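PDB 6Q2F: glycoside hydrolase family protein from Novosphingobium sp. PP1Y, which acts as an alpha-L-rhamnosidase, probably hydrolysing glycosides to release L-rhamnose. Local coordinates for residues Glu138-Val144 / Thr460-Lys466; Phe89-Leu93 / His453-Pro457; Val492-Val497 / Glu575-Lys579. All coordinates share one frame; numbering follows the deposited sequence.

Contact 1 of 3, residues Glu138-Val144 / Thr460-Lys466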
ATOM      1  N   GLU A 138      -3.613 -13.513   4.982  1.00 30.76           N
ATOM      2  CA  GLU A 138      -4.655 -12.588   4.609  1.00 23.55           C
ATOM      3  C   GLU A 138      -5.952 -13.125   5.183  1.00 25.31           C
ATOM      4  O   GLU A 138      -6.445 -12.618   6.136  1.00 27.59           O
ATOM      5  CB  GLU A 138      -4.758 -12.492   3.106  1.00 31.87           C
ATOM      6  CG  GLU A 138      -5.909 -11.644   2.603  1.00 31.40           C
ATOM      7  CD  GLU A 138      -5.754 -10.183   2.935  1.00 31.03           C
ATOM      8  OE1 GLU A 138      -6.738  -9.483   2.979  1.00 30.65           O
ATOM      9  OE2 GLU A 138      -4.640  -9.757   3.177  1.00 31.17           O
ATOM     10  N   THR A 139      -6.478 -14.172   4.580  1.00 25.66           N
ATOM     11  CA  THR A 139      -7.679 -14.848   5.019  1.00 23.04           C
ATOM     12  C   THR A 139      -7.481 -16.306   4.693  1.00 31.68           C
ATOM     13  O   THR A 139      -7.866 -16.785   3.675  1.00 30.10           O
ATOM     14  CB  THR A 139      -8.974 -14.303   4.386  1.00 28.13           C
ATOM     15  OG1 THR A 139      -8.788 -14.064   3.010  1.00 24.43           O
ATOM     16  CG2 THR A 139      -9.407 -13.059   5.036  1.00 20.43           C
ATOM     17  N   GLY A 140      -6.846 -16.996   5.608  1.00 24.13           N
ATOM     18  CA  GLY A 140      -6.466 -18.379   5.414  1.00 27.00           C
ATOM     19  C   GLY A 140      -6.266 -19.053   6.757  1.00 30.25           C
ATOM     20  O   GLY A 140      -5.942 -18.412   7.767  1.00 29.09           O
ATOM     21  N   GLY A 141      -6.472 -20.369   6.754  1.00 24.76           N
ATOM     22  CA  GLY A 141      -6.279 -21.185   7.927  1.00 22.06           C
ATOM     23  C   GLY A 141      -6.671 -22.616   7.628  1.00 27.26           C
ATOM     24  O   GLY A 141      -7.253 -22.913   6.580  1.00 29.18           O
ATOM     25  N   PRO A 142      -6.348 -23.548   8.534  1.00 30.49           N
ATOM     26  CA  PRO A 142      -6.599 -24.965   8.232  1.00 32.32           C
ATOM     27  C   PRO A 142      -8.069 -25.321   8.135  1.00 30.14           C
ATOM     28  O   PRO A 142      -8.378 -26.442   7.731  1.00 31.92           O
ATOM     29  CB  PRO A 142      -5.927 -25.718   9.396  1.00 27.46           C
ATOM     30  CG  PRO A 142      -5.811 -24.726  10.474  1.00 32.38           C
ATOM     31  CD  PRO A 142      -5.669 -23.360   9.820  1.00 29.52           C
ATOM     32  N   TRP A 143      -8.985 -24.431   8.498  1.00 30.54           N
ATOM     33  CA  TRP A 143     -10.395 -24.747   8.309  1.00 28.75           C
ATOM     34  C   TRP A 143     -10.866 -24.458   6.887  1.00 33.12           C
ATOM     35  O   TRP A 143     -12.053 -24.635   6.572  1.00 31.02           O
ATOM     36  CB  TRP A 143     -11.236 -23.992   9.351  1.00 22.62           C
ATOM     37  CG  TRP A 143     -11.021 -22.513   9.400  1.00 24.65           C
ATOM     38  CD1 TRP A 143     -11.776 -21.568   8.774  1.00 27.11           C
ATOM     39  CD2 TRP A 143     -10.026 -21.794  10.152  1.00 28.65           C
ATOM     40  NE1 TRP A 143     -11.315 -20.314   9.075  1.00 27.64           N
ATOM     41  CE2 TRP A 143     -10.235 -20.423   9.911  1.00 27.06           C
ATOM     42  CE3 TRP A 143      -8.976 -22.182  10.991  1.00 28.13           C
ATOM     43  CZ2 TRP A 143      -9.426 -19.431  10.467  1.00 26.29           C
ATOM     44  CZ3 TRP A 143      -8.173 -21.203  11.545  1.00 25.42           C
ATOM     45  CH2 TRP A 143      -8.412 -19.839  11.294  1.00 25.91           C
ATOM     46  N   VAL A 144      -9.962 -24.039   6.011  1.00 24.91           N
ATOM     47  CA  VAL A 144     -10.268 -23.880   4.596  1.00 25.89           C
ATOM     48  C   VAL A 144     -10.084 -25.239   3.925  1.00 34.48           C
ATOM     49  O   VAL A 144      -8.958 -25.724   3.787  1.00 32.76           O
ATOM     50  CB  VAL A 144      -9.377 -22.820   3.945  1.00 28.79           C
ATOM     51  CG1 VAL A 144      -9.705 -22.693   2.471  1.00 27.78           C
ATOM     52  CG2 VAL A 144      -9.545 -21.472   4.658  1.00 24.80           C
ATOM     53  N   THR A 460      -2.066 -22.718  10.425  1.00 27.12           N
ATOM     54  CA  THR A 460      -1.626 -22.390   9.078  1.00 34.59           C
ATOM     55  C   THR A 460      -2.377 -23.283   8.108  1.00 35.09           C
ATOM     56  O   THR A 460      -2.448 -24.497   8.320  1.00 28.72           O
ATOM     57  CB  THR A 460      -0.116 -22.615   8.924  1.00 37.98           C
ATOM     58  OG1 THR A 460       0.593 -21.636   9.682  1.00 32.95           O
ATOM     59  CG2 THR A 460       0.299 -22.502   7.473  1.00 29.40           C
ATOM     60  N   GLY A 461      -2.933 -22.691   7.060  1.00 31.01           N
ATOM     61  CA  GLY A 461      -3.615 -23.474   6.047  1.00 25.27           C
ATOM     62  C   GLY A 461      -3.964 -22.595   4.867  1.00 25.67           C
ATOM     63  O   GLY A 461      -3.583 -21.429   4.800  1.00 29.38           O
ATOM     64  N   LEU A 462      -4.719 -23.165   3.941  1.00 28.98           N
ATOM     65  CA  LEU A 462      -4.938 -22.516   2.656  1.00 31.05           C
ATOM     66  C   LEU A 462      -5.579 -21.139   2.802  1.00 31.84           C
ATOM     67  O   LEU A 462      -6.530 -20.954   3.566  1.00 27.98           O
ATOM     68  CB  LEU A 462      -5.821 -23.402   1.783  1.00 25.12           C
ATOM     69  CG  LEU A 462      -5.188 -24.751   1.454  1.00 28.37           C
ATOM     70  CD1 LEU A 462      -6.211 -25.639   0.735  1.00 33.80           C
ATOM     71  CD2 LEU A 462      -3.950 -24.533   0.577  1.00 29.58           C
ATOM     72  N   GLU A 463      -5.042 -20.173   2.061  1.00 26.11           N
ATOM     73  CA  GLU A 463      -5.783 -18.961   1.773  1.00 23.32           C
ATOM     74  C   GLU A 463      -7.089 -19.321   1.070  1.00 27.04           C
ATOM     75  O   GLU A 463      -7.095 -20.074   0.098  1.00 28.68           O
ATOM     76  CB  GLU A 463      -4.920 -18.033   0.906  1.00 25.44           C
ATOM     77  CG  GLU A 463      -3.722 -17.412   1.664  1.00 27.00           C
ATOM     78  CD  GLU A 463      -4.154 -16.273   2.585  1.00 30.90           C
ATOM     79  OE1 GLU A 463      -5.294 -15.782   2.423  1.00 25.36           O
ATOM     80  OE2 GLU A 463      -3.359 -15.866   3.463  1.00 28.98           O
ATOM     81  N   VAL A 464      -8.203 -18.796   1.576  1.00 32.36           N
ATOM     82  CA  VAL A 464      -9.498 -19.086   0.970  1.00 25.33           C
ATOM     83  C   VAL A 464      -9.567 -18.458  -0.426  1.00 33.19           C
ATOM     84  O   VAL A 464      -8.960 -17.414  -0.698  1.00 27.91           O
ATOM     85  CB  VAL A 464     -10.657 -18.579   1.853  1.00 26.05           C
ATOM     86  CG1 VAL A 464     -10.728 -17.035   1.850  1.00 24.90           C
ATOM     87  CG2 VAL A 464     -12.000 -19.145   1.354  1.00 32.50           C
ATOM     88  N   ASP A 465     -10.290 -19.116  -1.323  1.00 29.81           N
ATOM     89  CA  ASP A 465     -10.502 -18.643  -2.686  1.00 27.58           C
ATOM     90  C   ASP A 465     -11.111 -17.241  -2.664  1.00 28.23           C
ATOM     91  O   ASP A 465     -12.271 -17.064  -2.293  1.00 24.30           O
ATOM     92  CB  ASP A 465     -11.403 -19.647  -3.431  1.00 24.86           C
ATOM     93  CG  ASP A 465     -11.754 -19.196  -4.852  1.00 30.57           C
ATOM     94  OD1 ASP A 465     -11.448 -18.034  -5.210  1.00 30.52           O
ATOM     95  OD2 ASP A 465     -12.334 -20.009  -5.604  1.00 31.80           O
ATOM     96  N   LYS A 466     -10.318 -16.234  -3.039  1.00 24.23           N
ATOM     97  CA  LYS A 466     -10.716 -14.843  -2.872  1.00 27.55           C
ATOM     98  C   LYS A 466     -11.817 -14.421  -3.842  1.00 35.87           C
ATOM     99  O   LYS A 466     -12.394 -13.341  -3.665  1.00 32.19           O
ATOM    100  CB  LYS A 466      -9.490 -13.937  -3.044  1.00 25.68           C
ATOM    101  CG  LYS A 466      -8.267 -14.353  -2.200  1.00 23.65           C
ATOM    102  CD  LYS A 466      -8.405 -13.879  -0.755  1.00 26.70           C
ATOM    103  CE  LYS A 466      -7.212 -14.364   0.103  1.00 26.89           C
ATOM    104  NZ  LYS A 466      -7.559 -15.524   0.995  1.00 30.83           N
TER
HETATM  105  O   HOH W   1      -6.193 -25.655   4.692  1.00 38.78           O
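Lys466 reaches across to Thr139 with a chain that bends at chi2 (-80°), about the CB-CG bond, and again at chi4 near its tip. Its CD passes Thr139 OG1, CE skirts the same oxygen at 3.3 Å while lying near Glu138 CG, and NZ ends in a ring of oxygens. NZ donates to Thr139 OG1 at 2.8 Å, to the carbonyl of Val464 on a lone pair, and weakly to Thr139 O; its salt bridge to Glu463 OE1 (2.7 Å) comes nearly along the C-O bond of the acid. The carboxylate of Glu463 in turn receives two consecutive backbone amides, Glu138 N on the syn lone pair of OE2 (2.8 Å) and Thr139 N on the syn side of OE1 (2.9 Å). With an alanine in place of Glu463, the amides of Glu138 and Thr139 would probably lose their acceptor and the buried ammonium its salt-bridge partner. Behind this network the two loops make a single antiparallel bridge at the C-terminal side of the (beta/alpha)8 barrel: Gly140 and Glu463 are a non-hydrogen-bonded pair, flanked by Val464 N to Thr139 O (2.9 Å) and Gly141 N to Leu462 O (3.2 Å). A CB on Gly140 would strike Glu463 CA. Beyond it, Val144 CG2 packs on Leu462 O at 3.2 Å, and helix 543-575 supplies His565 as a further partner of Thr139 OG1.

Contact 2 of 3, residues Phe89-Leu93 / His453-Pro457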
ATOM      1  N   PHE A  89      -1.810  -8.896  16.711  1.00 28.92           N
ATOM      2  CA  PHE A  89      -1.377  -9.979  15.836  1.00 26.55           C
ATOM      3  C   PHE A  89      -0.690 -11.031  16.679  1.00 29.08           C
ATOM      4  O   PHE A  89       0.157 -10.697  17.525  1.00 27.99           O
ATOM      5  CB  PHE A  89      -0.386  -9.511  14.765  1.00 26.83           C
ATOM      6  CG  PHE A  89      -0.887  -8.390  13.917  1.00 29.23           C
ATOM      7  CD1 PHE A  89      -1.651  -8.654  12.802  1.00 26.48           C
ATOM      8  CD2 PHE A  89      -0.586  -7.070  14.235  1.00 27.09           C
ATOM      9  CE1 PHE A  89      -2.110  -7.614  12.004  1.00 34.56           C
ATOM     10  CE2 PHE A  89      -1.048  -6.027  13.445  1.00 30.97           C
ATOM     11  CZ  PHE A  89      -1.801  -6.297  12.331  1.00 32.61           C
ATOM     12  N   ASP A  90      -1.046 -12.296  16.459  1.00 25.54           N
ATOM     13  CA  ASP A  90      -0.244 -13.393  16.999  1.00 31.88           C
ATOM     14  C   ASP A  90       0.754 -13.777  15.914  1.00 31.00           C
ATOM     15  O   ASP A  90       0.403 -14.473  14.964  1.00 25.25           O
ATOM     16  CB  ASP A  90      -1.101 -14.577  17.426  1.00 26.80           C
ATOM     17  CG  ASP A  90      -0.302 -15.609  18.214  1.00 38.19           C
ATOM     18  OD1 ASP A  90       0.074 -15.292  19.369  1.00 29.96           O
ATOM     19  OD2 ASP A  90      -0.029 -16.707  17.683  1.00 31.48           O
ATOM     20  N   ALA A  91       1.999 -13.327  16.056  1.00 26.95           N
ATOM     21  CA  ALA A  91       3.003 -13.420  14.996  1.00 25.89           C
ATOM     22  C   ALA A  91       4.002 -14.527  15.311  1.00 31.02           C
ATOM     23  O   ALA A  91       4.747 -14.431  16.293  1.00 31.24           O
ATOM     24  CB  ALA A  91       3.734 -12.086  14.824  1.00 29.07           C
ATOM     25  N   ASN A  92       4.038 -15.557  14.460  1.00 31.40           N
ATOM     26  CA  ASN A  92       4.889 -16.726  14.679  1.00 34.12           C
ATOM     27  C   ASN A  92       6.244 -16.538  13.997  1.00 45.51           C
ATOM     28  O   ASN A  92       6.646 -17.301  13.125  1.00 55.25           O
ATOM     29  CB  ASN A  92       4.190 -17.984  14.177  1.00 33.08           C
ATOM     30  CG  ASN A  92       4.914 -19.267  14.597  1.00 45.92           C
ATOM     31  OD1 ASN A  92       5.494 -19.973  13.766  1.00 44.42           O
ATOM     32  ND2 ASN A  92       4.877 -19.568  15.887  1.00 49.32           N
ATOM     33  N   LEU A  93       6.939 -15.477  14.395  1.00 44.14           N
ATOM     34  CA  LEU A  93       8.296 -15.207  13.939  1.00 33.77           C
ATOM     35  C   LEU A  93       9.264 -15.622  15.037  1.00 36.70           C
ATOM     36  O   LEU A  93       9.054 -15.292  16.208  1.00 38.10           O
ATOM     37  CB  LEU A  93       8.487 -13.728  13.601  1.00 36.60           C
ATOM     38  CG  LEU A  93       7.622 -13.163  12.476  1.00 35.84           C
ATOM     39  CD1 LEU A  93       8.096 -11.775  12.110  1.00 42.87           C
ATOM     40  CD2 LEU A  93       7.700 -14.067  11.248  1.00 31.03           C
ATOM     41  N   HIS A 453       0.142 -16.274   6.824  1.00 27.70           N
ATOM     42  CA  HIS A 453       1.414 -16.117   7.567  1.00 32.29           C
ATOM     43  C   HIS A 453       1.331 -14.951   8.561  1.00 34.54           C
ATOM     44  O   HIS A 453       0.504 -14.052   8.380  1.00 28.03           O
ATOM     45  CB  HIS A 453       2.593 -15.830   6.633  1.00 29.14           C
ATOM     46  CG  HIS A 453       2.763 -16.809   5.519  1.00 33.83           C
ATOM     47  ND1 HIS A 453       3.522 -17.955   5.646  1.00 34.32           N
ATOM     48  CD2 HIS A 453       2.299 -16.800   4.244  1.00 33.03           C
ATOM     49  CE1 HIS A 453       3.506 -18.617   4.503  1.00 30.98           C
ATOM     50  NE2 HIS A 453       2.777 -17.938   3.634  1.00 38.60           N
ATOM     51  N   PRO A 454       2.168 -14.948   9.622  1.00 32.73           N
ATOM     52  CA  PRO A 454       3.006 -16.027  10.149  1.00 31.28           C
ATOM     53  C   PRO A 454       2.382 -16.632  11.403  1.00 29.47           C
ATOM     54  O   PRO A 454       2.345 -16.016  12.476  1.00 27.03           O
ATOM     55  CB  PRO A 454       4.319 -15.314  10.476  1.00 30.37           C
ATOM     56  CG  PRO A 454       3.888 -13.820  10.766  1.00 26.76           C
ATOM     57  CD  PRO A 454       2.433 -13.686  10.344  1.00 27.23           C
ATOM     58  N   ALA A 455       1.855 -17.833  11.242  1.00 26.36           N
ATOM     59  CA  ALA A 455       1.150 -18.585  12.260  1.00 24.69           C
ATOM     60  C   ALA A 455       1.877 -19.897  12.511  1.00 29.90           C
ATOM     61  O   ALA A 455       2.665 -20.353  11.671  1.00 31.95           O
ATOM     62  CB  ALA A 455      -0.289 -18.881  11.819  1.00 30.73           C
ATOM     63  N   PRO A 456       1.642 -20.528  13.651  1.00 34.04           N
ATOM     64  CA  PRO A 456       2.171 -21.875  13.869  1.00 34.87           C
ATOM     65  C   PRO A 456       1.519 -22.853  12.910  1.00 39.19           C
ATOM     66  O   PRO A 456       0.441 -22.565  12.362  1.00 39.98           O
ATOM     67  CB  PRO A 456       1.791 -22.175  15.326  1.00 40.53           C
ATOM     68  CG  PRO A 456       0.655 -21.278  15.608  1.00 41.34           C
ATOM     69  CD  PRO A 456       0.903 -20.030  14.822  1.00 33.30           C
ATOM     70  N   PRO A 457       2.150 -24.005  12.666  1.00 39.55           N
ATOM     71  CA  PRO A 457       1.581 -24.969  11.709  1.00 37.45           C
ATOM     72  C   PRO A 457       0.122 -25.310  11.952  1.00 39.99           C
ATOM     73  O   PRO A 457      -0.646 -25.391  10.987  1.00 47.74           O
ATOM     74  CB  PRO A 457       2.487 -26.192  11.888  1.00 36.09           C
ATOM     75  CG  PRO A 457       3.810 -25.595  12.305  1.00 35.18           C
ATOM     76  CD  PRO A 457       3.461 -24.447  13.186  1.00 38.27           C
TER
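The backbones of Asn92 and Pro454 meet through one short bond, Asn92 N to Pro454 O at 2.6 Å, fairly straight at the hydrogen (160°) but arriving 44° above the carbonyl plane. It forms just where strand 85-91, one of the eight parallel strands of the (beta/alpha)8 barrel, gives out at its C-terminal end: Asn92 is the centre of an inverse gamma turn, closed by a weak bond from Leu93 N to Ala91 O, and this turn presents its amide to the loop. On the other side Pro454 follows a cis peptide bond and carries its ring towards the strand end.

Two side chains border that ring. Leu93 comes over obliquely and sets CD2 against Pro454 CB at 3.7 Å, while Ala91 CB lies more loosely near Pro454 CG at 4.4 Å. Trp136, from the loop after strand 127-131, also touches the ring, and His453 is tied to the same loop through backbone bonds to Trp136 and Ser137. Segment 453-457 thus lies between the end of strand 85-91 and the loop that follows the adjacent strand 127-131, with the side chain of Pro454 about 11 Å from the bound sodium ion.

Asn92 carries most of the rest. Its CG stands anti to the backbone N (chi1 -170°), which lays the side chain along the chain from Ala455 to Pro456. CB sits close to Ala455 C (3.4 Å), and the carboxamide stem crosses the start of the next proline ring at a slant. There Asn92 CG is 3.6 Å from Pro456 N, and Asn92 CB is 3.9 Å from Pro456 CD.

Contact 3 of 3, residues Val492-Val497 / Glu575-Lys579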
ATOM      1  N   VAL A 492     -16.895  -9.502  21.475  1.00 27.99           N
ATOM      2  CA  VAL A 492     -16.689  -9.402  20.041  1.00 25.36           C
ATOM      3  C   VAL A 492     -17.883  -8.648  19.464  1.00 31.17           C
ATOM      4  O   VAL A 492     -19.031  -9.095  19.591  1.00 32.00           O
ATOM      5  CB  VAL A 492     -16.536 -10.778  19.367  1.00 28.36           C
ATOM      6  CG1 VAL A 492     -16.344 -10.593  17.881  1.00 21.98           C
ATOM      7  CG2 VAL A 492     -15.342 -11.558  19.971  1.00 29.31           C
ATOM      8  N   GLY A 493     -17.619  -7.505  18.836  1.00 29.46           N
ATOM      9  CA  GLY A 493     -18.704  -6.713  18.270  1.00 27.73           C
ATOM     10  C   GLY A 493     -18.752  -5.334  18.892  1.00 25.64           C
ATOM     11  O   GLY A 493     -17.872  -4.515  18.626  1.00 23.39           O
ATOM     12  N   LYS A 494     -19.756  -5.077  19.732  1.00 23.99           N
ATOM     13  CA  LYS A 494     -19.922  -3.757  20.328  1.00 29.22           C
ATOM     14  C   LYS A 494     -18.960  -3.504  21.482  1.00 33.32           C
ATOM     15  O   LYS A 494     -18.767  -2.348  21.868  1.00 36.70           O
ATOM     16  CB  LYS A 494     -21.358  -3.582  20.810  1.00 31.71           C
ATOM     17  CG  LYS A 494     -22.353  -3.619  19.651  1.00 46.76           C
ATOM     18  CD  LYS A 494     -23.750  -3.223  20.090  1.00 59.31           C
ATOM     19  CE  LYS A 494     -24.447  -2.447  18.985  1.00 67.21           C
ATOM     20  NZ  LYS A 494     -25.718  -1.829  19.452  1.00 74.11           N
ATOM     21  N   ARG A 495     -18.343  -4.552  22.021  1.00 31.54           N
ATOM     22  CA  ARG A 495     -17.427  -4.430  23.139  1.00 29.15           C
ATOM     23  C   ARG A 495     -16.245  -5.352  22.894  1.00 29.53           C
ATOM     24  O   ARG A 495     -16.362  -6.352  22.178  1.00 24.62           O
ATOM     25  CB  ARG A 495     -18.135  -4.769  24.457  1.00 31.50           C
ATOM     26  CG  ARG A 495     -19.121  -3.672  24.920  1.00 37.67           C
ATOM     27  CD  ARG A 495     -19.885  -4.100  26.166  1.00 42.08           C
ATOM     28  NE  ARG A 495     -19.095  -3.959  27.389  1.00 51.10           N
ATOM     29  CZ  ARG A 495     -19.322  -4.634  28.517  1.00 56.83           C
ATOM     30  NH1 ARG A 495     -20.310  -5.522  28.586  1.00 61.43           N
ATOM     31  NH2 ARG A 495     -18.546  -4.434  29.577  1.00 50.96           N
ATOM     32  N   GLY A 496     -15.103  -5.010  23.487  1.00 27.60           N
ATOM     33  CA  GLY A 496     -13.915  -5.838  23.364  1.00 26.26           C
ATOM     34  C   GLY A 496     -13.284  -5.713  21.991  1.00 29.30           C
ATOM     35  O   GLY A 496     -12.699  -4.674  21.665  1.00 27.17           O
ATOM     36  N   VAL A 497     -13.364  -6.774  21.189  1.00 24.62           N
ATOM     37  CA  VAL A 497     -12.894  -6.723  19.804  1.00 31.07           C
ATOM     38  C   VAL A 497     -13.915  -5.923  18.993  1.00 32.12           C
ATOM     39  O   VAL A 497     -15.074  -6.324  18.864  1.00 23.92           O
ATOM     40  CB  VAL A 497     -12.696  -8.130  19.227  1.00 30.08           C
ATOM     41  CG1 VAL A 497     -12.146  -8.060  17.807  1.00 25.19           C
ATOM     42  CG2 VAL A 497     -11.754  -8.941  20.105  1.00 27.49           C
ATOM     43  N   GLU A 575     -22.334  -7.893  10.070  1.00 23.79           N
ATOM     44  CA  GLU A 575     -23.305  -8.780  10.692  1.00 21.16           C
ATOM     45  C   GLU A 575     -22.924  -9.109  12.124  1.00 26.45           C
ATOM     46  O   GLU A 575     -23.803  -9.430  12.922  1.00 31.15           O
ATOM     47  CB  GLU A 575     -23.455 -10.064   9.863  1.00 27.98           C
ATOM     48  CG  GLU A 575     -24.177  -9.828   8.518  1.00 28.36           C
ATOM     49  CD  GLU A 575     -23.801 -10.859   7.466  1.00 35.73           C
ATOM     50  OE1 GLU A 575     -23.336 -11.957   7.851  1.00 36.55           O
ATOM     51  OE2 GLU A 575     -23.928 -10.555   6.268  1.00 36.91           O
ATOM     52  N   ASN A 576     -21.638  -9.009  12.467  1.00 26.79           N
ATOM     53  CA  ASN A 576     -21.143  -9.266  13.812  1.00 27.99           C
ATOM     54  C   ASN A 576     -20.797  -7.984  14.574  1.00 31.18           C
ATOM     55  O   ASN A 576     -20.064  -8.040  15.566  1.00 26.91           O
ATOM     56  CB  ASN A 576     -19.930 -10.191  13.754  1.00 28.72           C
ATOM     57  CG  ASN A 576     -20.314 -11.629  13.389  1.00 31.77           C
ATOM     58  OD1 ASN A 576     -20.640 -12.427  14.257  1.00 34.36           O
ATOM     59  ND2 ASN A 576     -20.275 -11.951  12.083  1.00 24.47           N
ATOM     60  N   ASP A 577     -21.298  -6.828  14.122  1.00 30.84           N
ATOM     61  CA  ASP A 577     -21.078  -5.536  14.793  1.00 30.45           C
ATOM     62  C   ASP A 577     -19.607  -5.136  14.825  1.00 30.91           C
ATOM     63  O   ASP A 577     -19.178  -4.422  15.728  1.00 30.53           O
ATOM     64  CB  ASP A 577     -21.637  -5.535  16.221  1.00 29.96           C
ATOM     65  CG  ASP A 577     -23.118  -5.794  16.267  1.00 37.31           C
ATOM     66  OD1 ASP A 577     -23.845  -5.205  15.452  1.00 37.59           O
ATOM     67  OD2 ASP A 577     -23.545  -6.590  17.125  1.00 50.96           O
ATOM     68  N   LEU A 578     -18.837  -5.597  13.853  1.00 27.87           N
ATOM     69  CA  LEU A 578     -17.436  -5.238  13.723  1.00 25.78           C
ATOM     70  C   LEU A 578     -17.254  -4.226  12.592  1.00 30.21           C
ATOM     71  O   LEU A 578     -17.998  -4.231  11.607  1.00 32.53           O
ATOM     72  CB  LEU A 578     -16.588  -6.481  13.437  1.00 27.48           C
ATOM     73  CG  LEU A 578     -16.573  -7.576  14.521  1.00 25.17           C
ATOM     74  CD1 LEU A 578     -15.954  -8.876  13.998  1.00 23.60           C
ATOM     75  CD2 LEU A 578     -15.770  -7.089  15.730  1.00 19.75           C
ATOM     76  N   LYS A 579     -16.246  -3.365  12.740  1.00 26.50           N
ATOM     77  CA  LYS A 579     -15.779  -2.522  11.645  1.00 24.73           C
ATOM     78  C   LYS A 579     -14.592  -3.182  10.956  1.00 26.83           C
ATOM     79  O   LYS A 579     -13.943  -4.073  11.502  1.00 27.79           O
ATOM     80  CB  LYS A 579     -15.381  -1.136  12.152  1.00 27.52           C
ATOM     81  CG  LYS A 579     -16.451  -0.407  12.914  1.00 46.40           C
ATOM     82  CD  LYS A 579     -15.928   0.921  13.463  1.00 62.50           C
ATOM     83  CE  LYS A 579     -16.841   1.479  14.559  1.00 71.56           C
ATOM     84  NZ  LYS A 579     -16.652   0.784  15.881  1.00 76.76           N
TER
HETATM   85  O   HOH W   2     -20.676  -9.984  17.477  1.00 35.94           O
HETATM   86  O   HOH W   3     -21.753  -7.840  19.713  1.00 66.16           O
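With CG anti to its carbonyl carbon (chi1 -62°) and an extended chi2 of 168°, Leu578 sends CD2 into the curl formed by Val492-Val497. This methyl lies 3.3 Å from Val497 O and 3.6 Å from Gly493 N, two atoms that are themselves hydrogen-bonded to each other across the curl; the CG1 branches of Val492 and Val497 touch the same methyl. At the backbone angles of Gly493 a CB would be pressed against the preceding carbonyl O and would also run into Asn576 O. Gly493 CA instead approaches Asp577 O at 3.5 Å in a CA-H...O contact. Asp577 has positive phi as the C-prime residue of the Schellman motif ending helix 543-575, and its CB faces Gly493. Lys494 crosses it obliquely, CG to Asp577 CB at 4.0 Å, with the charged ends not in contact. Apart from the CA-H...O contact the direct contacts are van der Waals, while a water lies 2.8 Å from both Val492 O and Asn576 O. The arrangement belongs to the beta-alpha-beta unit in which helix 543-575 joins the neighbouring parallel strands 497-502 and 579-582, with Leu578 and Asn576 resting on Ile480 of helix 469-487 and Val497 packed on Leu128 and Ile130 of strand 127-131.

All three contacts belong to the (beta/alpha)8 barrel, at its two ends. Contacts 1 and 2 lie at the C-terminal ends of the strands, the side of the sodium site formed by Asp503, Ser504, Glu583, Glu586 and Glu644; their centres are 13 Å apart and they touch through Thr460 and Ala455. Both use the loop between strand 436-447 and helix 469-487, fastening it to the end of strand 85-91 and to the loop after strand 127-131; their segments alternate (89-93, 138-144, 453-457, 460-466). Contact 3 comes later, 22 and 23 Å from their centres, where strands 497-502 and 579-582 begin. Contacts 1 and 2 thus join loops where (beta/alpha)8 enzymes carry their active site, probably here too.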